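Local coordinates for dihydrodipicolinate reductase N-terminus domain-containing protein (Mycobacterium smegmatis, PDB 6IAQ) that probably acts as an NADP-dependent amine dehydrogenase, of a family used for the asymmetric reductive amination of ketones, at residues Arg163-Trp168 and Gly280-Trp285; Asn147-Leu152 and Leu293-Gly298; Ala17-Val22 and Ile77-Val82. One frame throughout, in Å; residues are numbered along the deposited sequence.

Contact 1 (Arg163-Trp168 and Gly280-Trp285)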
loop_
_atom_site.group_PDB
_atom_site.type_symbol
_atom_site.label_atom_id
_atom_site.label_comp_id
_atom_site.label_asym_id
_atom_site.label_seq_id
_atom_site.Cartn_x
_atom_site.Cartn_y
_atom_site.Cartn_z
ATOM N N ARG A 163 -1.586 -14.819 -4.707
ATOM C CA ARG A 163 -0.633 -15.303 -5.722
ATOM C C ARG A 163 0.175 -14.116 -6.254
ATOM O O ARG A 163 -0.432 -13.128 -6.706
ATOM C CB ARG A 163 -1.362 -16.023 -6.866
ATOM C CG ARG A 163 -2.036 -17.321 -6.465
ATOM C CD ARG A 163 -1.882 -18.380 -7.541
ATOM N NE ARG A 163 -2.933 -18.246 -8.524
ATOM C CZ ARG A 163 -4.001 -19.044 -8.609
ATOM N NH1 ARG A 163 -4.903 -18.822 -9.552
ATOM N NH2 ARG A 163 -4.167 -20.056 -7.769
ATOM N N GLY A 164 1.499 -14.242 -6.220
ATOM C CA GLY A 164 2.421 -13.243 -6.771
ATOM C C GLY A 164 3.276 -13.829 -7.866
ATOM O O GLY A 164 3.647 -15.027 -7.798
ATOM N N LYS A 165 3.602 -12.989 -8.837
ATOM C CA LYS A 165 4.477 -13.322 -9.969
ATOM C C LYS A 165 5.404 -12.132 -10.162
ATOM O O LYS A 165 4.895 -10.999 -10.271
ATOM C CB LYS A 165 3.675 -13.640 -11.238
ATOM C CG LYS A 165 4.518 -14.233 -12.352
ATOM C CD LYS A 165 3.757 -14.725 -13.577
ATOM C CE LYS A 165 3.123 -13.605 -14.370
ATOM N NZ LYS A 165 3.117 -13.879 -15.831
ATOM N N ALA A 166 6.717 -12.385 -10.157
ATOM C CA ALA A 166 7.741 -11.331 -10.225
ATOM C C ALA A 166 8.869 -11.767 -11.146
ATOM O O ALA A 166 9.226 -12.973 -11.196
ATOM C CB ALA A 166 8.220 -11.001 -8.829
ATOM N N SER A 167 9.418 -10.783 -11.844
ATOM C CA SER A 167 10.583 -10.934 -12.733
ATOM C C SER A 167 11.543 -9.776 -12.445
ATOM O O SER A 167 11.102 -8.637 -12.441
ATOM C CB SER A 167 10.144 -10.971 -14.187
ATOM O OG SER A 167 11.254 -11.166 -15.052
ATOM N N TRP A 168 12.821 -10.083 -12.245
ATOM C CA TRP A 168 13.888 -9.057 -12.238
ATOM C C TRP A 168 15.082 -9.532 -13.069
ATOM O O TRP A 168 15.212 -10.731 -13.326
ATOM C CB TRP A 168 14.254 -8.634 -10.814
ATOM C CG TRP A 168 14.550 -9.752 -9.875
ATOM C CD1 TRP A 168 13.685 -10.304 -8.985
ATOM C CD2 TRP A 168 15.814 -10.427 -9.693
ATOM N NE1 TRP A 168 14.319 -11.282 -8.250
ATOM C CE2 TRP A 168 15.621 -11.385 -8.680
ATOM C CE3 TRP A 168 17.086 -10.301 -10.270
ATOM C CZ2 TRP A 168 16.653 -12.191 -8.217
ATOM C CZ3 TRP A 168 18.100 -11.117 -9.834
ATOM C CH2 TRP A 168 17.880 -12.037 -8.816
ATOM N N GLY A 280 10.982 -7.001 -19.716
ATOM C CA GLY A 280 10.792 -6.017 -18.643
ATOM C C GLY A 280 10.408 -6.699 -17.345
ATOM O O GLY A 280 9.821 -7.828 -17.395
ATOM N N ASP A 281 10.722 -6.049 -16.233
ATOM C CA ASP A 281 10.335 -6.524 -14.881
ATOM C C ASP A 281 8.817 -6.552 -14.764
ATOM O O ASP A 281 8.126 -5.682 -15.400
ATOM C CB ASP A 281 10.918 -5.622 -13.783
ATOM C CG ASP A 281 12.437 -5.643 -13.706
ATOM O OD1 ASP A 281 13.065 -6.426 -14.488
ATOM O OD2 ASP A 281 12.989 -4.847 -12.907
ATOM N N ILE A 282 8.326 -7.445 -13.918
ATOM C CA ILE A 282 6.884 -7.506 -13.580
ATOM C C ILE A 282 6.692 -7.676 -12.081
ATOM O O ILE A 282 7.528 -8.288 -11.390
ATOM C CB ILE A 282 6.123 -8.570 -14.382
ATOM C CG1 ILE A 282 6.478 -9.994 -13.990
ATOM C CG2 ILE A 282 6.270 -8.340 -15.896
ATOM C CD1 ILE A 282 5.323 -10.931 -14.192
ATOM N N ASN A 283 5.574 -7.140 -11.622
ATOM C CA ASN A 283 5.025 -7.373 -10.273
ATOM C C ASN A 283 3.505 -7.529 -10.417
ATOM O O ASN A 283 2.823 -6.513 -10.573
ATOM C CB ASN A 283 5.347 -6.226 -9.325
ATOM C CG ASN A 283 5.049 -6.607 -7.890
ATOM O OD1 ASN A 283 5.481 -7.681 -7.457
ATOM N ND2 ASN A 283 4.377 -5.736 -7.161
ATOM N N GLU A 284 3.011 -8.760 -10.413
ATOM C CA GLU A 284 1.580 -9.060 -10.680
ATOM C C GLU A 284 1.052 -9.942 -9.560
ATOM O O GLU A 284 1.613 -11.032 -9.343
ATOM C CB GLU A 284 1.376 -9.753 -12.017
ATOM C CG GLU A 284 1.788 -8.933 -13.208
ATOM C CD GLU A 284 1.660 -9.643 -14.552
ATOM O OE1 GLU A 284 1.395 -10.877 -14.607
ATOM O OE2 GLU A 284 1.908 -8.987 -15.550
ATOM N N TRP A 285 0.067 -9.437 -8.831
ATOM C CA TRP A 285 -0.526 -10.148 -7.677
ATOM C C TRP A 285 -2.038 -10.289 -7.875
ATOM O O TRP A 285 -2.700 -9.340 -8.324
ATOM C CB TRP A 285 -0.218 -9.439 -6.369
ATOM C CG TRP A 285 1.233 -9.514 -6.031
ATOM C CD1 TRP A 285 2.240 -8.821 -6.631
ATOM C CD2 TRP A 285 1.842 -10.352 -5.041
ATOM N NE1 TRP A 285 3.428 -9.127 -6.019
ATOM C CE2 TRP A 285 3.228 -10.096 -5.081
ATOM C CE3 TRP A 285 1.364 -11.282 -4.117
ATOM C CZ2 TRP A 285 4.139 -10.744 -4.237
ATOM C CZ3 TRP A 285 2.260 -11.934 -3.301
ATOM C CH2 TRP A 285 3.631 -11.659 -3.356
HETATM O O HOH W 1 2.339 -11.714 -16.842
HETATM O O HOH W 2 9.819 -10.584 -17.739
#
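Strands 163-168 and 282-285 run antiparallel as neighbours in one sheet. Lys165 and Glu284 form a hydrogen-bonded pair. Lys165 N donates to Glu284 O at 2.8 Å, and Glu284 N returns the bond to Lys165 O at 2.9 Å, nearly straight at 167°. Ser167 N adds a bond to Ile282 O in the carbonyl plane, on a lone pair.

The Lys165 side chain spans two residues of the partner strand. Its CB lies near Glu284 O. CG is anti to the backbone N and meets Ile282 CD1. CD passes the same methyl more loosely. The chain then bends at chi3 (68°), and CE presses on Ile282 CD1 at 3.5 Å, a tight carbon contact, while also touching Glu284 OE1. NZ makes a long salt bridge to Glu284 OE1, 3.7 Å. A water accepts from Lys165 NZ and donates to Glu284 OE1, so it closes the gap between the charges.

The other face carries Gly164, Ala166, Asn283 and Trp285. Gly164 CA sits over the six-membered ring of Trp285, 3.4 Å from its centroid, in a CH-pi contact. Gly164 has no side chain, so its CA can lie on the ring face. Trp285 NE1 donates to Asn283 OD1 at 2.9 Å, from above the amide plane, which helps fix the indole. Trp145 and Ile149 of helix 141-153 pack on this face. Ser167 OG bonds to Tyr275 and Arg273, and Asp281 OD2 to Thr302.

This is a regular antiparallel strand pair in the mixed sheet of the C-terminal domain, with one face packed against a helix.

Contact 2 (Asn147-Leu152 and Leu293-Gly298)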
loop_
_atom_site.group_PDB
_atom_site.type_symbol
_atom_site.label_atom_id
_atom_site.label_comp_id
_atom_site.label_asym_id
_atom_site.label_seq_id
_atom_site.Cartn_x
_atom_site.Cartn_y
_atom_site.Cartn_z
ATOM N N ASN A 147 4.415 -4.976 2.086
ATOM C CA ASN A 147 3.504 -3.977 2.689
ATOM C C ASN A 147 2.323 -3.617 1.736
ATOM O O ASN A 147 1.180 -3.439 2.241
ATOM C CB ASN A 147 4.259 -2.743 3.164
ATOM C CG ASN A 147 5.013 -3.016 4.470
ATOM O OD1 ASN A 147 4.394 -3.285 5.480
ATOM N ND2 ASN A 147 6.338 -3.003 4.475
ATOM N N MET A 148 2.561 -3.476 0.429
ATOM C CA MET A 148 1.477 -3.138 -0.527
ATOM C C MET A 148 0.559 -4.353 -0.705
ATOM O O MET A 148 -0.663 -4.167 -0.934
ATOM C CB MET A 148 2.032 -2.751 -1.907
ATOM C CG MET A 148 0.942 -2.122 -2.782
ATOM S SD MET A 148 1.674 -1.435 -4.264
ATOM C CE MET A 148 2.134 0.159 -3.598
ATOM N N ILE A 149 1.112 -5.556 -0.594
ATOM C CA ILE A 149 0.319 -6.797 -0.716
ATOM C C ILE A 149 -0.554 -6.975 0.531
ATOM O O ILE A 149 -1.767 -7.264 0.378
ATOM C CB ILE A 149 1.194 -8.023 -1.009
ATOM C CG1 ILE A 149 2.078 -7.826 -2.236
ATOM C CG2 ILE A 149 0.332 -9.266 -1.152
ATOM C CD1 ILE A 149 1.372 -7.214 -3.452
ATOM N N ALA A 150 -0.003 -6.775 1.722
ATOM C CA ALA A 150 -0.800 -6.805 2.966
ATOM C C ALA A 150 -1.903 -5.735 2.908
ATOM O O ALA A 150 -3.029 -6.004 3.367
ATOM C CB ALA A 150 0.092 -6.633 4.168
ATOM N N LEU A 151 -1.604 -4.542 2.389
ATOM C CA LEU A 151 -2.617 -3.468 2.257
ATOM C C LEU A 151 -3.747 -3.940 1.317
ATOM O O LEU A 151 -4.928 -3.751 1.649
ATOM C CB LEU A 151 -1.932 -2.193 1.766
ATOM C CG LEU A 151 -2.852 -0.991 1.525
ATOM C CD1 LEU A 151 -3.665 -0.631 2.751
ATOM C CD2 LEU A 151 -2.050 0.228 1.086
ATOM N N LEU A 152 -3.405 -4.516 0.168
ATOM C CA LEU A 152 -4.408 -5.029 -0.797
ATOM C C LEU A 152 -5.279 -6.087 -0.104
ATOM O O LEU A 152 -6.514 -6.061 -0.289
ATOM C CB LEU A 152 -3.717 -5.620 -2.018
ATOM C CG LEU A 152 -4.646 -6.112 -3.120
ATOM C CD1 LEU A 152 -5.269 -4.908 -3.811
ATOM C CD2 LEU A 152 -3.912 -6.994 -4.103
ATOM N N LEU A 293 -9.203 -9.820 -6.485
ATOM C CA LEU A 293 -8.439 -8.554 -6.579
ATOM C C LEU A 293 -7.213 -8.772 -7.445
ATOM O O LEU A 293 -6.716 -9.922 -7.525
ATOM C CB LEU A 293 -8.036 -8.096 -5.185
ATOM C CG LEU A 293 -9.190 -7.697 -4.287
ATOM C CD1 LEU A 293 -8.819 -7.902 -2.832
ATOM C CD2 LEU A 293 -9.621 -6.261 -4.558
ATOM N N PHE A 294 -6.773 -7.693 -8.083
ATOM C CA PHE A 294 -5.582 -7.676 -8.969
ATOM C C PHE A 294 -4.741 -6.435 -8.668
ATOM O O PHE A 294 -5.292 -5.347 -8.395
ATOM C CB PHE A 294 -6.021 -7.694 -10.431
ATOM C CG PHE A 294 -4.865 -7.797 -11.388
ATOM C CD1 PHE A 294 -4.143 -8.978 -11.508
ATOM C CD2 PHE A 294 -4.479 -6.711 -12.145
ATOM C CE1 PHE A 294 -3.058 -9.072 -12.374
ATOM C CE2 PHE A 294 -3.391 -6.801 -13.009
ATOM C CZ PHE A 294 -2.697 -7.985 -13.138
ATOM N N LEU A 295 -3.428 -6.593 -8.753
ATOM C CA LEU A 295 -2.452 -5.477 -8.649
ATOM C C LEU A 295 -1.327 -5.752 -9.641
ATOM O O LEU A 295 -0.824 -6.887 -9.714
ATOM C CB LEU A 295 -1.923 -5.353 -7.224
ATOM C CG LEU A 295 -0.942 -4.200 -6.961
ATOM C CD1 LEU A 295 -1.247 -3.529 -5.626
ATOM C CD2 LEU A 295 0.499 -4.678 -6.927
ATOM N N SER A 296 -0.973 -4.728 -10.402
ATOM C CA SER A 296 0.163 -4.742 -11.350
ATOM C C SER A 296 0.898 -3.409 -11.214
ATOM O O SER A 296 0.235 -2.367 -10.975
ATOM C CB SER A 296 -0.343 -4.996 -12.758
ATOM O OG SER A 296 0.586 -4.568 -13.720
ATOM N N ASN A 297 2.205 -3.420 -11.436
ATOM C CA ASN A 297 3.029 -2.188 -11.371
ATOM C C ASN A 297 3.683 -1.946 -12.729
ATOM O O ASN A 297 4.699 -1.232 -12.753
ATOM C CB ASN A 297 3.998 -2.258 -10.187
ATOM C CG ASN A 297 3.307 -2.195 -8.842
ATOM O OD1 ASN A 297 2.714 -1.173 -8.454
ATOM N ND2 ASN A 297 3.361 -3.288 -8.134
ATOM N N GLY A 298 3.122 -2.495 -13.811
ATOM C CA GLY A 298 3.683 -2.304 -15.157
ATOM C C GLY A 298 5.139 -2.727 -15.195
ATOM O O GLY A 298 5.447 -3.748 -14.582
#
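Leu293 opens the outermost strand of the sheet within this chain and points toward helix 147-152. Its CG is anti to the carbonyl carbon, which brings CD1 to 3.9 Å from the backbone Leu152 O. That carbonyl also accepts a bond from Thr155 OG1. Leu293 CB lies at looser range from Leu152 CD2.

Phe294 points away from the helix, and the next inward residue is Leu295. Leu295 is the centre of the contact and meets three helix side chains. Its CB is touched by Leu152 CD2 at 4.0 Å, where the two leucines cross obliquely. Its CG is anti to the backbone N, and CD1 reaches Met148 SD at 3.8 Å and Met148 CG at 3.9 Å. The two side chains cross at about a right angle. Met148 is extended to SD and bends only at chi3 (-85°). CD2 of Leu295 meets Ile149 CD1 more loosely, at 4.4 Å.

Ser296 then closes an ST turn: its OG accepts from Gly298 N at 3.3 Å, along an almost straight N-H line. Asn297 points back to the helix near Met148. Gly298 has positive phi, which suits glycine as the chain turns.

The second subunit packs on this region: its Pro301 meets Leu293, and Ser296 makes backbone hydrogen bonds to it. The contact is apolar helix-on-sheet packing in the C-terminal domain, with strand 293-296 also at the dimer interface.

Contact 3 (Ala17-Val22 and Ile77-Val82). With NAP (NADP nicotinamide-adenine-dinucleotide phosphate), chain F.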
loop_
_atom_site.group_PDB
_atom_site.type_symbol
_atom_site.label_atom_id
_atom_site.label_comp_id
_atom_site.label_asym_id
_atom_site.label_seq_id
_atom_site.Cartn_x
_atom_site.Cartn_y
_atom_site.Cartn_z
ATOM N N ALA A 17 27.123 -2.311 -7.055
ATOM C CA ALA A 17 26.106 -1.744 -7.976
ATOM C C ALA A 17 25.051 -0.968 -7.159
ATOM O O ALA A 17 24.711 0.187 -7.537
ATOM C CB ALA A 17 25.475 -2.852 -8.787
ATOM N N MET A 18 24.544 -1.549 -6.076
ATOM C CA MET A 18 23.424 -0.917 -5.323
ATOM C C MET A 18 23.949 0.245 -4.457
ATOM O O MET A 18 23.383 1.348 -4.553
ATOM C CB MET A 18 22.639 -1.924 -4.474
ATOM C CG MET A 18 21.857 -2.956 -5.334
ATOM S SD MET A 18 20.774 -2.209 -6.565
ATOM C CE MET A 18 21.807 -2.126 -8.028
ATOM N N ASN A 19 25.002 0.055 -3.675
ATOM C CA ASN A 19 25.481 1.142 -2.768
ATOM C C ASN A 19 26.025 2.314 -3.573
ATOM O O ASN A 19 25.986 3.435 -3.040
ATOM C CB ASN A 19 26.410 0.670 -1.659
ATOM C CG ASN A 19 25.657 0.433 -0.369
ATOM O OD1 ASN A 19 24.468 0.762 -0.287
ATOM N ND2 ASN A 19 26.317 -0.135 0.635
ATOM N N SER A 20 26.443 2.114 -4.824
ATOM C CA SER A 20 26.845 3.248 -5.682
ATOM C C SER A 20 25.632 4.158 -5.890
ATOM O O SER A 20 25.779 5.375 -5.766
ATOM C CB SER A 20 27.455 2.794 -6.982
ATOM O OG SER A 20 28.654 2.055 -6.715
ATOM N N ILE A 21 24.460 3.584 -6.156
ATOM C CA ILE A 21 23.207 4.370 -6.374
ATOM C C ILE A 21 22.801 4.978 -5.027
ATOM O O ILE A 21 22.442 6.176 -4.975
ATOM C CB ILE A 21 22.094 3.482 -6.970
ATOM C CG1 ILE A 21 22.519 2.875 -8.307
ATOM C CG2 ILE A 21 20.803 4.272 -7.106
ATOM C CD1 ILE A 21 21.612 1.768 -8.824
ATOM N N VAL A 22 22.814 4.172 -3.987
ATOM C CA VAL A 22 22.380 4.576 -2.630
ATOM C C VAL A 22 23.201 5.787 -2.164
ATOM O O VAL A 22 22.600 6.734 -1.614
ATOM C CB VAL A 22 22.490 3.401 -1.663
ATOM C CG1 VAL A 22 22.403 3.866 -0.220
ATOM C CG2 VAL A 22 21.438 2.337 -1.973
ATOM N N ILE A 77 24.119 5.160 11.360
ATOM C CA ILE A 77 23.549 4.105 10.469
ATOM C C ILE A 77 24.656 3.555 9.556
ATOM O O ILE A 77 25.424 4.361 8.939
ATOM C CB ILE A 77 22.337 4.636 9.659
ATOM C CG1 ILE A 77 21.581 3.519 8.927
ATOM C CG2 ILE A 77 22.774 5.724 8.697
ATOM C CD1 ILE A 77 20.629 2.759 9.764
ATOM N N ALA A 78 24.686 2.233 9.457
ATOM C CA ALA A 78 25.420 1.481 8.415
ATOM C C ALA A 78 24.407 1.050 7.351
ATOM O O ALA A 78 23.376 0.464 7.706
ATOM C CB ALA A 78 26.092 0.275 9.022
ATOM N N VAL A 79 24.691 1.384 6.101
ATOM C CA VAL A 79 23.816 1.136 4.922
ATOM C C VAL A 79 24.476 0.002 4.116
ATOM O O VAL A 79 25.518 0.248 3.532
ATOM C CB VAL A 79 23.642 2.429 4.121
ATOM C CG1 VAL A 79 22.704 2.223 2.960
ATOM C CG2 VAL A 79 23.163 3.577 5.022
ATOM N N ILE A 80 23.965 -1.218 4.241
ATOM C CA ILE A 80 24.678 -2.449 3.826
ATOM C C ILE A 80 24.085 -2.960 2.505
ATOM O O ILE A 80 22.879 -3.284 2.449
ATOM C CB ILE A 80 24.612 -3.523 4.907
ATOM C CG1 ILE A 80 25.070 -2.973 6.270
ATOM C CG2 ILE A 80 25.441 -4.733 4.483
ATOM C CD1 ILE A 80 24.923 -3.968 7.393
ATOM N N ALA A 81 24.938 -3.079 1.494
ATOM C CA ALA A 81 24.604 -3.772 0.229
ATOM C C ALA A 81 25.776 -4.699 -0.111
ATOM O O ALA A 81 26.612 -4.295 -0.989
ATOM C CB ALA A 81 24.318 -2.765 -0.829
ATOM N N VAL A 82 25.862 -5.848 0.553
ATOM C CA VAL A 82 27.018 -6.764 0.295
ATOM C C VAL A 82 26.538 -8.164 -0.070
ATOM O O VAL A 82 27.006 -8.612 -1.111
ATOM C CB VAL A 82 28.148 -6.739 1.358
ATOM C CG1 VAL A 82 28.129 -5.519 2.247
ATOM C CG2 VAL A 82 28.331 -8.037 2.116
HETATM P PA NAP F . 27.683 -6.163 -6.042
HETATM O O1A NAP F . 27.751 -5.113 -7.048
HETATM O O2A NAP F . 28.391 -7.543 -6.188
HETATM O O5B NAP F . 28.169 -5.477 -4.642
HETATM C C5B NAP F . 28.530 -6.243 -3.484
HETATM C C4B NAP F . 29.565 -5.448 -2.699
HETATM O O4B NAP F . 29.922 -6.113 -1.490
HETATM C C3B NAP F . 30.896 -5.185 -3.454
HETATM O O3B NAP F . 31.104 -3.758 -3.329
HETATM C C2B NAP F . 31.988 -5.918 -2.679
HETATM O O2B NAP F . 33.225 -5.180 -2.569
HETATM C C1B NAP F . 31.359 -5.888 -1.321
HETATM N N9A NAP F . 31.800 -6.884 -0.346
HETATM C C8A NAP F . 31.764 -8.229 -0.420
HETATM N N7A NAP F . 32.188 -8.727 0.748
HETATM C C5A NAP F . 32.409 -7.683 1.583
HETATM C C6A NAP F . 32.845 -7.469 2.986
HETATM N N6A NAP F . 33.137 -8.494 3.774
HETATM N N1A NAP F . 32.950 -6.220 3.438
HETATM C C2A NAP F . 32.659 -5.132 2.697
HETATM N N3A NAP F . 32.251 -5.223 1.411
HETATM C C4A NAP F . 32.159 -6.465 0.854
HETATM O O3 NAP F . 26.128 -6.578 -5.704
HETATM P PN NAP F . 24.853 -5.522 -5.610
HETATM O O1N NAP F . 24.020 -5.509 -6.854
HETATM O O2N NAP F . 25.295 -4.210 -5.064
HETATM O O5D NAP F . 24.130 -6.422 -4.504
HETATM C C5D NAP F . 24.559 -6.592 -3.147
HETATM C C4D NAP F . 23.655 -7.461 -2.318
HETATM O O4D NAP F . 22.367 -6.773 -2.196
HETATM C C3D NAP F . 23.460 -8.812 -2.945
HETATM O O3D NAP F . 23.486 -9.863 -1.996
HETATM C C2D NAP F . 22.063 -8.696 -3.571
HETATM O O2D NAP F . 21.480 -10.000 -3.703
HETATM C C1D NAP F . 21.370 -7.718 -2.579
HETATM N N1N NAP F . 20.242 -7.006 -3.206
HETATM C C2N NAP F . 19.083 -7.018 -2.576
HETATM C C3N NAP F . 17.982 -6.412 -3.164
HETATM C C7N NAP F . 16.647 -6.356 -2.455
HETATM O O7N NAP F . 15.700 -5.943 -3.124
HETATM N N7N NAP F . 16.521 -6.701 -1.161
HETATM C C4N NAP F . 18.131 -5.789 -4.403
HETATM C C5N NAP F . 19.364 -5.785 -5.046
HETATM C C6N NAP F . 20.404 -6.408 -4.400
HETATM P P2B NAP F . 34.112 -4.800 -3.843
HETATM O O1X NAP F . 33.361 -3.786 -4.657
HETATM O O2X NAP F . 35.304 -4.043 -3.260
HETATM O O3X NAP F . 34.340 -6.205 -4.407
HETATM O O HOH W 3 26.569 -2.704 -3.225
#
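Asn19 lays its amide against the methyl of Ala81, with Asn19 CG 3.5 Å from Ala81 CB. The amide crosses the end of strand 77-80, and its ND2 donates to Val79 O at 3.0 Å. The donor stands above the carbonyl plane of Val79 and not on a lone pair, and the bond is bent to 148°. ND2 also donates to Gly14 O, so two backbone carbonyls grip it. These bonds tie the start of helix 17-22 to the strand and to the loop ahead of the helix. Asn19 OD1 is buried and has no polar partner in the model.

One turn further along the helix, Val22 and Val79 meet tip to tip. Each has CG1 anti to its backbone N, and the two CG1 methyls are 3.6 Å apart. Met310 of helix 302-312 packs on both valines. Met18 CB rests more loosely on Ala81 CB.

NADP lies at the N-terminal end of the helix. Ala17 N donates to NAP O1A at 2.9 Å, and Met18 N to NAP O2N at 2.9 Å, both almost straight. The helix dipole would probably favour the negative pyrophosphate here. A water accepts from Asn19 N and donates to Ala81 O and NAP O2N, at 2.7 Å from the latter. It thus joins the helix, the loop after the strand and the cofactor. In that loop, Val82 CB touches the adenosine ribose at NAP O4B, 3.4 Å away.

This is the dinucleotide-binding site of a Rossmann fold, with a helix N-terminus at the pyrophosphate.

How the contacts relate
Contact 3 comes first along the chain. It lies in the N-terminal Rossmann domain with its parallel sheet and holds part of the NADP pocket. Contacts 1 and 2 follow in the C-terminal domain, where both reach one mixed sheet. Their centres are about 11 Å apart and their segments touch. Strands 282-288 and 293-296 are neighbours there. In sequence, both segments of contact 1 fall between those of contact 2. Contact 3 sits across the chain's centre, its centre about 24 Å from that of contact 1 and 27 Å from that of contact 2. The Trp168 side chain of contact 1 is about 7 Å from NADP, consistent with the cofactor lying near both domains.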